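Local coordinates for protein rhamnosidase B (Bacillus sp., PDB 2OKX) that hydrolyses alpha-L-rhamnosides as a glycoside hydrolase of family 78, probably releasing terminal L-rhamnose from rhamnose-containing glycosides, at residues R746-C751 against Q765-A770; N680-A685 against V695-L700; P686-N691 against S759-M764; S671-M676 against E734-V739; Y787-P792 against A814-L819. All blocks are in the same frame, centred on the assembly; numbering follows the deposited sequence.

In the fold
All five interactions lie on one side of the molecule, in the six-hairpin glycosidase domain whose helices form the alpha barrel. Interactions 1, 2 and 3 are neighbours, with centres 8 to 9 Å apart. Interaction 4 is centred about 13 Å from interaction 1 and interaction 5 about 15 Å from it, while the centres of 4 and 5 are about 27 Å apart. The long loop after helix 647-665 supplies the first segment of interactions 4, 2 and 3; its partners lie on helices 723-739 and 696-715 and in the loop 759-764. Interaction 1 sets strand 747-752 on helix 764-772, and helix 778-789 leads to interaction 5. Loops, a small sheet and successive helices are thus joined.

Interaction 1 of 5, residues R746-C751 against Q765-A770; sequences RAYIDC and QTQVVA
Q767 presents its side-chain amide to the backbone of Y748 at two points. OE1 accepts from Y748 N at 3.0 Å, while NE2 donates to Y748 O at 2.9 Å, each bond lying on a carbonyl lone pair; NE2 also bonds to S763 O. The bend at chi2 (-44°) turns CD back toward the strand, and the amide plane ends up 25° from that of the Y748 ring, with OE1 at the ring's edge. Beyond it, A770 CB approaches Y748 CE1 obliquely at 3.6 Å; Y748 OH is bonded to N737. Alongside, T766 OG1 donates to D750 OD1 over 2.8 Å from above the carboxylate plane, and S763 OG binds the same oxygen. Water 1 links T766 OG1 to D750 O. An alanine in place of Q767 would probably leave the N-H and carbonyl of Y748 and the carbonyl of S763 without these partners. The amide thus pairs with the strand much as another strand would, tying a three-stranded antiparallel sheet to helix 764-772 of the alpha-barrel domain.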
# COMPACT_ATOMS: atom_id res chain seq x y z
N ARG A 746 -10.98 -13.04 -36.02
CA ARG A 746 -10.81 -11.62 -36.32
C ARG A 746 -10.50 -10.87 -35.03
O ARG A 746 -11.24 -9.97 -34.62
CB ARG A 746 -12.08 -11.06 -36.97
CG ARG A 746 -12.50 -11.79 -38.24
CD ARG A 746 -12.99 -10.82 -39.30
NE ARG A 746 -14.12 -10.02 -38.86
CZ ARG A 746 -14.66 -9.04 -39.58
NH1 ARG A 746 -15.69 -8.35 -39.10
NH2 ARG A 746 -14.18 -8.76 -40.78
N ALA A 747 -9.39 -11.25 -34.40
CA ALA A 747 -8.94 -10.64 -33.15
C ALA A 747 -7.58 -11.23 -32.80
O ALA A 747 -7.22 -12.29 -33.29
CB ALA A 747 -9.94 -10.94 -32.03
N TYR A 748 -6.83 -10.53 -31.95
CA TYR A 748 -5.51 -11.01 -31.55
C TYR A 748 -5.64 -12.04 -30.44
O TYR A 748 -6.49 -11.91 -29.56
CB TYR A 748 -4.64 -9.86 -31.07
CG TYR A 748 -4.42 -8.77 -32.09
CD1 TYR A 748 -5.39 -7.79 -32.30
CD2 TYR A 748 -3.25 -8.71 -32.84
CE1 TYR A 748 -5.19 -6.78 -33.24
CE2 TYR A 748 -3.04 -7.71 -33.78
CZ TYR A 748 -4.02 -6.75 -33.98
OH TYR A 748 -3.81 -5.75 -34.90
N ILE A 749 -4.80 -13.07 -30.50
CA ILE A 749 -4.81 -14.12 -29.49
C ILE A 749 -4.08 -13.61 -28.25
O ILE A 749 -3.18 -12.78 -28.35
CB ILE A 749 -4.10 -15.39 -30.01
CG1 ILE A 749 -2.62 -15.10 -30.27
CG2 ILE A 749 -4.77 -15.89 -31.27
CD1 ILE A 749 -1.81 -16.31 -30.69
N ASP A 750 -4.48 -14.11 -27.08
CA ASP A 750 -3.85 -13.68 -25.84
C ASP A 750 -2.36 -13.96 -25.79
O ASP A 750 -1.59 -13.14 -25.28
CB ASP A 750 -4.54 -14.33 -24.64
CG ASP A 750 -5.66 -13.48 -24.08
OD1 ASP A 750 -5.93 -12.39 -24.65
OD2 ASP A 750 -6.27 -13.88 -23.07
N CYS A 751 -1.94 -15.11 -26.31
CA CYS A 751 -0.52 -15.45 -26.26
C CYS A 751 -0.14 -16.69 -27.05
O CYS A 751 -0.98 -17.34 -27.69
CB CYS A 751 -0.09 -15.68 -24.82
SG CYS A 751 -0.73 -17.24 -24.13
N GLN A 765 -9.31 -7.19 -23.25
CA GLN A 765 -8.06 -6.53 -22.88
C GLN A 765 -7.05 -6.45 -24.02
O GLN A 765 -6.56 -5.37 -24.36
CB GLN A 765 -7.42 -7.25 -21.68
CG GLN A 765 -8.14 -7.07 -20.34
CD GLN A 765 -9.26 -8.07 -20.10
OE1 GLN A 765 -9.73 -8.23 -18.97
NE2 GLN A 765 -9.69 -8.75 -21.16
N THR A 766 -6.72 -7.59 -24.60
CA THR A 766 -5.75 -7.63 -25.69
C THR A 766 -6.18 -6.78 -26.88
O THR A 766 -5.36 -6.11 -27.50
CB THR A 766 -5.50 -9.07 -26.15
OG1 THR A 766 -4.96 -9.83 -25.06
CG2 THR A 766 -4.50 -9.09 -27.31
N GLN A 767 -7.47 -6.81 -27.19
CA GLN A 767 -8.00 -6.04 -28.31
C GLN A 767 -7.90 -4.54 -28.02
O GLN A 767 -7.49 -3.76 -28.88
CB GLN A 767 -9.47 -6.41 -28.57
CG GLN A 767 -9.76 -7.90 -28.59
CD GLN A 767 -8.73 -8.70 -29.37
OE1 GLN A 767 -8.37 -8.35 -30.50
NE2 GLN A 767 -8.26 -9.80 -28.78
N VAL A 768 -8.28 -4.14 -26.80
CA VAL A 768 -8.22 -2.74 -26.41
C VAL A 768 -6.79 -2.23 -26.52
O VAL A 768 -6.54 -1.14 -27.03
CB VAL A 768 -8.73 -2.54 -24.96
CG1 VAL A 768 -8.44 -1.11 -24.50
CG2 VAL A 768 -10.22 -2.81 -24.88
N VAL A 769 -5.84 -3.02 -26.02
CA VAL A 769 -4.44 -2.62 -26.07
C VAL A 769 -3.94 -2.49 -27.51
O VAL A 769 -3.17 -1.58 -27.82
CB VAL A 769 -3.54 -3.62 -25.30
CG1 VAL A 769 -2.08 -3.22 -25.44
CG2 VAL A 769 -3.94 -3.66 -23.83
N ALA A 770 -4.37 -3.40 -28.38
CA ALA A 770 -3.95 -3.35 -29.78
C ALA A 770 -4.45 -2.05 -30.40
O ALA A 770 -3.76 -1.42 -31.20
CB ALA A 770 -4.51 -4.55 -30.53
O HOH W 1 -2.31 -10.64 -24.20

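Interaction 2 of 5, residues N680-A685 against V695-L700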
# COMPACT_ATOMS: atom_id res chain seq x y z
N ASN A 680 4.20 -11.77 -16.59
CA ASN A 680 3.67 -11.06 -17.76
C ASN A 680 2.22 -10.63 -17.52
O ASN A 680 1.32 -11.03 -18.25
CB ASN A 680 3.74 -11.99 -18.97
CG ASN A 680 5.12 -12.59 -19.16
OD1 ASN A 680 5.25 -13.77 -19.51
ND2 ASN A 680 6.15 -11.79 -18.92
N LEU A 681 2.03 -9.79 -16.51
CA LEU A 681 0.71 -9.32 -16.12
C LEU A 681 0.19 -8.05 -16.78
O LEU A 681 0.95 -7.22 -17.26
CB LEU A 681 0.69 -9.11 -14.60
CG LEU A 681 -0.60 -8.57 -13.99
CD1 LEU A 681 -1.63 -9.69 -13.95
CD2 LEU A 681 -0.35 -8.03 -12.58
N LEU A 682 -1.13 -7.94 -16.78
CA LEU A 682 -1.82 -6.76 -17.29
C LEU A 682 -3.06 -6.50 -16.43
O LEU A 682 -3.17 -5.46 -15.79
CB LEU A 682 -2.25 -6.92 -18.75
CG LEU A 682 -3.09 -5.72 -19.23
CD1 LEU A 682 -2.31 -4.43 -19.02
CD2 LEU A 682 -3.46 -5.89 -20.70
N ASP A 683 -3.99 -7.46 -16.40
CA ASP A 683 -5.23 -7.30 -15.64
C ASP A 683 -5.57 -8.50 -14.75
O ASP A 683 -5.06 -9.60 -14.96
CB ASP A 683 -6.39 -7.06 -16.62
CG ASP A 683 -7.64 -6.55 -15.95
OD1 ASP A 683 -8.72 -6.63 -16.57
OD2 ASP A 683 -7.55 -6.07 -14.80
N TRP A 684 -6.43 -8.28 -13.76
CA TRP A 684 -6.86 -9.35 -12.86
C TRP A 684 -8.08 -10.02 -13.47
O TRP A 684 -9.21 -9.82 -13.03
CB TRP A 684 -7.21 -8.79 -11.47
CG TRP A 684 -6.03 -8.22 -10.72
CD1 TRP A 684 -5.87 -6.93 -10.29
CD2 TRP A 684 -4.84 -8.92 -10.32
NE1 TRP A 684 -4.66 -6.78 -9.66
CE2 TRP A 684 -4.01 -7.98 -9.66
CE3 TRP A 684 -4.39 -10.24 -10.46
CZ2 TRP A 684 -2.75 -8.33 -9.14
CZ3 TRP A 684 -3.14 -10.58 -9.94
CH2 TRP A 684 -2.34 -9.63 -9.29
N ALA A 685 -7.83 -10.81 -14.51
CA ALA A 685 -8.90 -11.52 -15.22
C ALA A 685 -8.30 -12.76 -15.87
O ALA A 685 -7.09 -12.86 -16.02
CB ALA A 685 -9.51 -10.61 -16.27
N VAL A 695 3.39 -13.14 -24.68
CA VAL A 695 2.11 -12.60 -24.25
C VAL A 695 1.82 -11.37 -25.11
O VAL A 695 2.59 -10.41 -25.12
CB VAL A 695 2.14 -12.21 -22.76
CG1 VAL A 695 0.78 -11.69 -22.32
CG2 VAL A 695 2.55 -13.42 -21.92
N THR A 696 0.71 -11.41 -25.83
CA THR A 696 0.35 -10.33 -26.75
C THR A 696 0.27 -8.92 -26.17
O THR A 696 0.91 -8.01 -26.70
CB THR A 696 -0.98 -10.65 -27.47
OG1 THR A 696 -0.90 -11.95 -28.08
CG2 THR A 696 -1.26 -9.62 -28.56
N HIS A 697 -0.48 -8.73 -25.09
CA HIS A 697 -0.60 -7.38 -24.54
C HIS A 697 0.73 -6.65 -24.27
O HIS A 697 0.85 -5.48 -24.62
CB HIS A 697 -1.50 -7.35 -23.29
CG HIS A 697 -1.01 -8.18 -22.14
ND1 HIS A 697 0.21 -7.98 -21.55
CD2 HIS A 697 -1.62 -9.16 -21.44
CE1 HIS A 697 0.34 -8.81 -20.53
NE2 HIS A 697 -0.75 -9.53 -20.44
N GLN A 698 1.72 -7.32 -23.69
CA GLN A 698 2.98 -6.63 -23.44
C GLN A 698 3.80 -6.44 -24.71
O GLN A 698 4.68 -5.58 -24.78
CB GLN A 698 3.81 -7.34 -22.36
CG GLN A 698 3.96 -8.84 -22.50
CD GLN A 698 4.74 -9.44 -21.34
OE1 GLN A 698 4.48 -9.11 -20.18
NE2 GLN A 698 5.68 -10.33 -21.63
N ASN A 699 3.52 -7.25 -25.73
CA ASN A 699 4.23 -7.10 -27.00
C ASN A 699 3.72 -5.80 -27.63
O ASN A 699 4.50 -5.02 -28.17
CB ASN A 699 3.92 -8.29 -27.91
CG ASN A 699 4.99 -9.37 -27.84
OD1 ASN A 699 6.01 -9.29 -28.52
ND2 ASN A 699 4.77 -10.37 -26.99
N LEU A 700 2.42 -5.58 -27.52
CA LEU A 700 1.78 -4.39 -28.06
C LEU A 700 2.26 -3.13 -27.33
O LEU A 700 2.56 -2.11 -27.96
CB LEU A 700 0.26 -4.51 -27.94
CG LEU A 700 -0.39 -5.62 -28.77
CD1 LEU A 700 -1.83 -5.83 -28.31
CD2 LEU A 700 -0.34 -5.26 -30.25
O HOH W 2 3.60 -7.05 -18.42
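N680 opens the contact by laying its CB against V695 CG2 at 3.5 Å, and its backbone faces the side chain of Q698. The amide planes of N680 and Q698 stand 74° apart. The carbonyl oxygen of N680 meets the imidazole of H697, coming within 3.3 Å of CE1 near the ring plane. At L681 the chain turns its side chain from the helix and contributes its carbonyl: water 2 donates to L681 O at 2.9 Å and to Q698 OE1 at 2.8 Å, so that the loop and helix 696-715 are bridged through solvent. L682 then returns to the helix. Its CB sits 3.5 Å from the centroid of the H697 ring, 12° off the normal, a CH-pi contact over the face, and its CD2 reaches back to H697 CB. V695 CG1 lies on the opposite face, toward the rim. The first torsion of H697 (chi1 62°) puts CG between the backbone N and the carbonyl carbon, where L682 CD2 also touches it. Pressed between two aliphatic groups, and with NE2 hydrogen-bonded to Q689, the imidazole of H697 is held in position and orientation, serving at once as an apolar surface and as a polar link to the loop.

Interaction 3 of 5, residues P686-N691 against S759-M764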
# COMPACT_ATOMS: atom_id res chain seq x y z
N PRO A 686 -9.16 -13.72 -16.26
CA PRO A 686 -8.77 -14.99 -16.91
C PRO A 686 -8.04 -14.85 -18.24
O PRO A 686 -8.23 -15.67 -19.14
CB PRO A 686 -10.11 -15.71 -17.07
CG PRO A 686 -10.93 -15.17 -15.96
CD PRO A 686 -10.61 -13.70 -16.01
N ILE A 687 -7.22 -13.82 -18.38
CA ILE A 687 -6.45 -13.60 -19.60
C ILE A 687 -5.39 -14.70 -19.67
O ILE A 687 -4.80 -15.06 -18.66
CB ILE A 687 -5.71 -12.24 -19.58
CG1 ILE A 687 -6.72 -11.09 -19.66
CG2 ILE A 687 -4.71 -12.16 -20.72
CD1 ILE A 687 -6.09 -9.72 -19.53
N ASP A 688 -5.15 -15.23 -20.87
CA ASP A 688 -4.14 -16.26 -21.01
C ASP A 688 -2.80 -15.54 -21.10
O ASP A 688 -2.26 -15.31 -22.19
CB ASP A 688 -4.40 -17.11 -22.26
CG ASP A 688 -3.64 -18.43 -22.25
OD1 ASP A 688 -3.24 -18.88 -21.15
OD2 ASP A 688 -3.44 -19.01 -23.34
N GLN A 689 -2.28 -15.16 -19.94
CA GLN A 689 -1.03 -14.43 -19.84
C GLN A 689 -0.06 -15.22 -18.96
O GLN A 689 0.28 -14.81 -17.85
CB GLN A 689 -1.30 -13.04 -19.24
CG GLN A 689 -1.97 -13.07 -17.87
CD GLN A 689 -2.56 -11.72 -17.46
OE1 GLN A 689 -2.03 -10.66 -17.80
NE2 GLN A 689 -3.66 -11.77 -16.72
N PRO A 690 0.40 -16.38 -19.46
CA PRO A 690 1.33 -17.24 -18.71
C PRO A 690 2.70 -16.60 -18.52
O PRO A 690 3.13 -15.76 -19.31
CB PRO A 690 1.40 -18.49 -19.57
CG PRO A 690 1.31 -17.92 -20.96
CD PRO A 690 0.19 -16.91 -20.82
N ASN A 691 3.39 -17.00 -17.45
CA ASN A 691 4.73 -16.49 -17.18
C ASN A 691 5.64 -17.13 -18.22
O ASN A 691 6.86 -16.94 -18.20
CB ASN A 691 5.18 -16.90 -15.78
CG ASN A 691 4.23 -16.43 -14.70
OD1 ASN A 691 4.05 -15.24 -14.49
ND2 ASN A 691 3.61 -17.38 -14.00
N SER A 759 -2.55 -19.66 -28.06
CA SER A 759 -3.69 -19.59 -27.16
C SER A 759 -5.00 -19.57 -27.92
O SER A 759 -5.08 -19.05 -29.03
CB SER A 759 -3.60 -18.35 -26.28
OG SER A 759 -4.77 -18.20 -25.50
N ASP A 760 -6.04 -20.14 -27.32
CA ASP A 760 -7.36 -20.17 -27.93
C ASP A 760 -8.26 -19.26 -27.10
O ASP A 760 -9.49 -19.25 -27.26
CB ASP A 760 -7.91 -21.59 -27.95
CG ASP A 760 -8.18 -22.13 -26.56
OD1 ASP A 760 -7.26 -22.07 -25.71
OD2 ASP A 760 -9.30 -22.61 -26.32
N VAL A 761 -7.64 -18.51 -26.20
CA VAL A 761 -8.35 -17.59 -25.32
C VAL A 761 -8.34 -16.18 -25.91
O VAL A 761 -7.29 -15.67 -26.30
CB VAL A 761 -7.71 -17.57 -23.91
CG1 VAL A 761 -8.43 -16.56 -23.01
CG2 VAL A 761 -7.77 -18.96 -23.29
N TYR A 762 -9.51 -15.56 -25.96
CA TYR A 762 -9.65 -14.21 -26.49
C TYR A 762 -10.22 -13.28 -25.43
O TYR A 762 -11.22 -13.60 -24.78
CB TYR A 762 -10.55 -14.22 -27.72
CG TYR A 762 -9.96 -15.01 -28.87
CD1 TYR A 762 -9.01 -14.44 -29.71
CD2 TYR A 762 -10.31 -16.34 -29.08
CE1 TYR A 762 -8.42 -15.17 -30.73
CE2 TYR A 762 -9.73 -17.09 -30.10
CZ TYR A 762 -8.78 -16.50 -30.92
OH TYR A 762 -8.19 -17.23 -31.93
N SER A 763 -9.58 -12.13 -25.25
CA SER A 763 -10.02 -11.18 -24.24
C SER A 763 -10.21 -9.77 -24.79
O SER A 763 -9.60 -9.39 -25.79
CB SER A 763 -9.00 -11.13 -23.10
OG SER A 763 -7.75 -10.66 -23.58
N MET A 764 -11.06 -9.00 -24.14
CA MET A 764 -11.30 -7.62 -24.54
C MET A 764 -10.01 -6.84 -24.32
O MET A 764 -9.67 -5.95 -25.10
CB MET A 764 -12.41 -7.00 -23.69
CG MET A 764 -13.81 -7.35 -24.16
SD MET A 764 -14.06 -6.74 -25.84
CE MET A 764 -13.91 -4.97 -25.58
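D688 reaches across to S759 and V761, and its side chain is in contact from root to tip. CB packs on V761 CB at 3.7 Å and also lies 3.4 Å from S759 OG. CG is anti to the backbone N (chi1 -163°), which sets it, too, 3.4 Å from S759 OG. At the tip, OD2 accepts a hydrogen bond of 2.7 Å from S759 OG on its anti lone pair, the one directed away from OD1; H753 NE2 adds a weak bond to the same oxygen. The S759 hydroxyl is itself an acceptor: V761 N donates to S759 OG over 3.0 Å at an N-H...O angle of 160°, which closes an ST turn. Earlier in the loop, I687 CG1 rests 4.1 Å from S763 OG, whose hydroxyl caps the start of helix 764-772. D750 accepts from the backbone N of D688, so strand 747-752 ties into this loop as well. The relay from V761 N-H through S759 OG to D688 OD2 would probably polarise the hydroxyl, each bond reinforcing the other, and is likely to hold the ST turn and the carboxylate in one arrangement between two loops of the barrel domain.

Interaction 4 of 5, residues S671-M676 against E734-V739; sequences SGLLNM and ETINAV
The flat groups that meet T735 are backbone peptides of S671, G672 and L673; no ring or side-chain amide takes part. T735 CG2 lies over one face of the peptide joining G672 to L673, 3.7 Å from G672 O, and comes within 3.1 Å of S671 O in the preceding peptide. This is a loop-on-helix contact of the alpha-barrel domain: an ST turn, in which S671 OG accepts from L673 N, is set against the last turns of helix 723-739. The hydroxyl of S671 is also bonded to D669, and that of T735 to L731 O within its own helix. G672 has a positive phi of 82°, and a beta carbon there would be jammed against the carbonyl of S671 and crowd T735 OG1 as well. L673 carries the apolar part of the contact. Its branches divide: CD2 goes to I736 CG1 at 3.9 Å, CD1 to V739 CG1 at 4.1 Å. An alanine in place of L673 would probably open a gap facing T735, I736 and V739 and weaken the hold of the loop on the helix. The closest packing of the two side chains is between L673 CD2 and T735 CG2, at 3.4 Å, tighter than usual for two carbons.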
# COMPACT_ATOMS: atom_id res chain seq x y z
N SER A 671 11.39 -15.43 -33.58
CA SER A 671 10.03 -15.14 -34.02
C SER A 671 9.85 -13.64 -34.25
O SER A 671 8.94 -13.22 -34.96
CB SER A 671 9.03 -15.60 -32.96
OG SER A 671 9.19 -14.87 -31.76
N GLY A 672 10.74 -12.84 -33.67
CA GLY A 672 10.65 -11.40 -33.81
C GLY A 672 9.63 -10.83 -32.83
O GLY A 672 9.14 -9.72 -33.01
N LEU A 673 9.32 -11.61 -31.80
CA LEU A 673 8.36 -11.21 -30.78
C LEU A 673 8.99 -11.24 -29.40
O LEU A 673 9.97 -11.96 -29.16
CB LEU A 673 7.14 -12.14 -30.80
CG LEU A 673 6.32 -12.18 -32.09
CD1 LEU A 673 5.31 -13.31 -32.03
CD2 LEU A 673 5.62 -10.84 -32.29
N LEU A 674 8.43 -10.46 -28.48
CA LEU A 674 8.94 -10.42 -27.11
C LEU A 674 8.62 -11.74 -26.42
O LEU A 674 7.45 -12.09 -26.25
CB LEU A 674 8.30 -9.26 -26.34
CG LEU A 674 8.76 -9.07 -24.90
CD1 LEU A 674 10.25 -8.75 -24.88
CD2 LEU A 674 7.96 -7.96 -24.23
N ASN A 675 9.66 -12.47 -26.04
CA ASN A 675 9.47 -13.75 -25.37
C ASN A 675 10.17 -13.68 -24.02
O ASN A 675 11.39 -13.49 -23.95
CB ASN A 675 10.08 -14.89 -26.20
CG ASN A 675 9.59 -16.25 -25.76
OD1 ASN A 675 9.39 -16.50 -24.57
ND2 ASN A 675 9.40 -17.15 -26.72
N MET A 676 9.41 -13.82 -22.93
CA MET A 676 10.01 -13.73 -21.61
C MET A 676 9.48 -14.71 -20.57
O MET A 676 8.32 -15.11 -20.61
CB MET A 676 9.83 -12.31 -21.05
CG MET A 676 10.51 -11.24 -21.86
SD MET A 676 10.18 -9.63 -21.16
CE MET A 676 11.48 -9.51 -19.95
N GLU A 734 4.65 -5.26 -37.17
CA GLU A 734 4.38 -6.09 -38.33
C GLU A 734 4.35 -7.57 -37.95
O GLU A 734 3.46 -8.31 -38.37
CB GLU A 734 5.44 -5.85 -39.41
CG GLU A 734 5.15 -6.55 -40.73
CD GLU A 734 6.25 -6.34 -41.75
OE1 GLU A 734 6.09 -6.83 -42.90
OE2 GLU A 734 7.26 -5.70 -41.42
N THR A 735 5.33 -8.00 -37.17
CA THR A 735 5.41 -9.39 -36.73
C THR A 735 4.16 -9.73 -35.92
O THR A 735 3.59 -10.81 -36.07
CB THR A 735 6.65 -9.62 -35.85
OG1 THR A 735 7.83 -9.25 -36.58
CG2 THR A 735 6.76 -11.09 -35.45
N ILE A 736 3.73 -8.80 -35.07
CA ILE A 736 2.55 -9.01 -34.26
C ILE A 736 1.33 -9.25 -35.15
O ILE A 736 0.60 -10.22 -34.96
CB ILE A 736 2.28 -7.79 -33.34
CG1 ILE A 736 3.42 -7.65 -32.33
CG2 ILE A 736 0.95 -7.96 -32.62
CD1 ILE A 736 3.32 -6.42 -31.44
N ASN A 737 1.13 -8.37 -36.12
CA ASN A 737 -0.00 -8.49 -37.04
C ASN A 737 0.11 -9.75 -37.90
O ASN A 737 -0.90 -10.32 -38.32
CB ASN A 737 -0.09 -7.26 -37.95
CG ASN A 737 -0.76 -6.08 -37.27
OD1 ASN A 737 -1.91 -6.17 -36.84
ND2 ASN A 737 -0.05 -4.96 -37.17
N ALA A 738 1.34 -10.17 -38.16
CA ALA A 738 1.60 -11.34 -38.99
C ALA A 738 1.43 -12.67 -38.24
O ALA A 738 1.03 -13.67 -38.83
CB ALA A 738 3.00 -11.26 -39.58
N VAL A 739 1.73 -12.66 -36.95
CA VAL A 739 1.65 -13.88 -36.15
C VAL A 739 0.49 -13.98 -35.16
O VAL A 739 -0.30 -14.92 -35.21
CB VAL A 739 2.96 -14.09 -35.35
CG1 VAL A 739 2.92 -15.42 -34.61
CG2 VAL A 739 4.16 -14.03 -36.29

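Interaction 5 of 5, residues Y787-P792 against A814-L819; sequences YLSSPP and AGRQTL
L788 and S789, in the last turn of helix 778-789, meet the connection between the next two helices of the barrel domain, where helix 801-813 ends in a Schellman motif at G815 and R816 is the N-cap of helix 817-833. L819 comes from that second helix. Its CD2 methyl touches backbone, 3.4 Å from L788 O and 3.6 Å from S789 CA. The carbonyl of L788 is also hydrogen-bonded to the hydroxyl of Y807 on helix 801-813. L788 CD1 approaches A814 CB at 4.3 Å, in an apolar contact that Y771 adjoins. R816 folds back, its chain bent at chi2 and chi3, and NH1 lies 3.1 Å from S789 CB, meeting it obliquely. The hydroxyl of S789 bonds to G786 O in its own helix. No direct hydrogen bond joins the two segments; methyl groups, backbone atoms, S789 CB and the guanidinium make the contact. The guanidinium of R816 lies near the C-terminal end of helix 778-789, where its positive charge would probably be favourable; R816 is exposed, at the margin of the contact, and the attachment as a whole rests mainly on van der Waals packing.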
# COMPACT_ATOMS: atom_id res chain seq x y z
N TYR A 787 -15.79 -4.25 -31.35
CA TYR A 787 -15.69 -4.93 -30.07
C TYR A 787 -15.83 -3.90 -28.94
O TYR A 787 -16.47 -4.18 -27.92
CB TYR A 787 -14.35 -5.65 -29.95
CG TYR A 787 -14.17 -6.80 -30.92
CD1 TYR A 787 -12.90 -7.32 -31.20
CD2 TYR A 787 -15.27 -7.39 -31.56
CE1 TYR A 787 -12.73 -8.38 -32.09
CE2 TYR A 787 -15.11 -8.45 -32.45
CZ TYR A 787 -13.84 -8.94 -32.71
OH TYR A 787 -13.67 -9.98 -33.59
N LEU A 788 -15.24 -2.73 -29.13
CA LEU A 788 -15.31 -1.67 -28.13
C LEU A 788 -16.76 -1.28 -27.84
O LEU A 788 -17.15 -1.18 -26.68
CB LEU A 788 -14.53 -0.43 -28.61
CG LEU A 788 -13.02 -0.60 -28.85
CD1 LEU A 788 -12.42 0.75 -29.22
CD2 LEU A 788 -12.34 -1.15 -27.60
N SER A 789 -17.54 -1.08 -28.89
CA SER A 789 -18.95 -0.70 -28.73
C SER A 789 -19.83 -1.88 -28.33
O SER A 789 -20.87 -1.70 -27.70
CB SER A 789 -19.48 -0.08 -30.02
OG SER A 789 -19.33 -0.96 -31.12
N SER A 790 -19.41 -3.10 -28.68
CA SER A 790 -20.17 -4.30 -28.34
C SER A 790 -19.23 -5.45 -28.02
O SER A 790 -18.93 -6.29 -28.87
CB SER A 790 -21.08 -4.70 -29.51
OG SER A 790 -22.03 -3.68 -29.78
N PRO A 791 -18.73 -5.50 -26.77
CA PRO A 791 -17.82 -6.55 -26.33
C PRO A 791 -18.41 -7.96 -26.44
O PRO A 791 -19.46 -8.25 -25.86
CB PRO A 791 -17.51 -6.17 -24.89
CG PRO A 791 -17.65 -4.67 -24.90
CD PRO A 791 -18.91 -4.48 -25.71
N PRO A 792 -17.74 -8.86 -27.18
CA PRO A 792 -18.23 -10.23 -27.33
C PRO A 792 -18.26 -10.93 -25.97
O PRO A 792 -17.22 -11.11 -25.34
CB PRO A 792 -17.21 -10.86 -28.27
CG PRO A 792 -16.76 -9.70 -29.11
CD PRO A 792 -16.59 -8.61 -28.08
N ALA A 814 -12.01 6.50 -30.17
CA ALA A 814 -13.05 6.06 -31.10
C ALA A 814 -14.24 7.02 -31.13
O ALA A 814 -15.18 6.82 -31.90
CB ALA A 814 -13.53 4.67 -30.72
N GLY A 815 -14.19 8.05 -30.30
CA GLY A 815 -15.28 9.02 -30.27
C GLY A 815 -16.57 8.45 -29.70
O GLY A 815 -17.66 8.79 -30.16
N ARG A 816 -16.46 7.59 -28.69
CA ARG A 816 -17.64 6.98 -28.08
C ARG A 816 -17.79 7.42 -26.62
O ARG A 816 -17.81 6.58 -25.71
CB ARG A 816 -17.55 5.45 -28.15
CG ARG A 816 -17.35 4.90 -29.55
CD ARG A 816 -18.39 5.44 -30.51
NE ARG A 816 -19.75 5.06 -30.13
CZ ARG A 816 -20.28 3.86 -30.33
NH1 ARG A 816 -19.57 2.91 -30.91
NH2 ARG A 816 -21.53 3.61 -29.95
N GLN A 817 -17.91 8.72 -26.41
CA GLN A 817 -18.04 9.28 -25.07
C GLN A 817 -19.30 8.84 -24.33
O GLN A 817 -19.26 8.63 -23.12
CB GLN A 817 -18.00 10.81 -25.12
CG GLN A 817 -16.62 11.41 -25.45
CD GLN A 817 -16.28 11.38 -26.92
OE1 GLN A 817 -17.14 11.14 -27.77
NE2 GLN A 817 -15.02 11.64 -27.25
N THR A 818 -20.41 8.69 -25.05
CA THR A 818 -21.65 8.27 -24.41
C THR A 818 -21.52 6.86 -23.83
O THR A 818 -21.99 6.58 -22.73
CB THR A 818 -22.83 8.33 -25.40
OG1 THR A 818 -23.05 9.69 -25.80
CG2 THR A 818 -24.11 7.80 -24.74
N LEU A 819 -20.86 5.98 -24.58
CA LEU A 819 -20.65 4.61 -24.13
C LEU A 819 -19.75 4.63 -22.89
O LEU A 819 -19.90 3.82 -21.98
CB LEU A 819 -19.97 3.78 -25.22
CG LEU A 819 -19.76 2.31 -24.87
CD1 LEU A 819 -21.12 1.63 -24.68
CD2 LEU A 819 -18.97 1.62 -25.98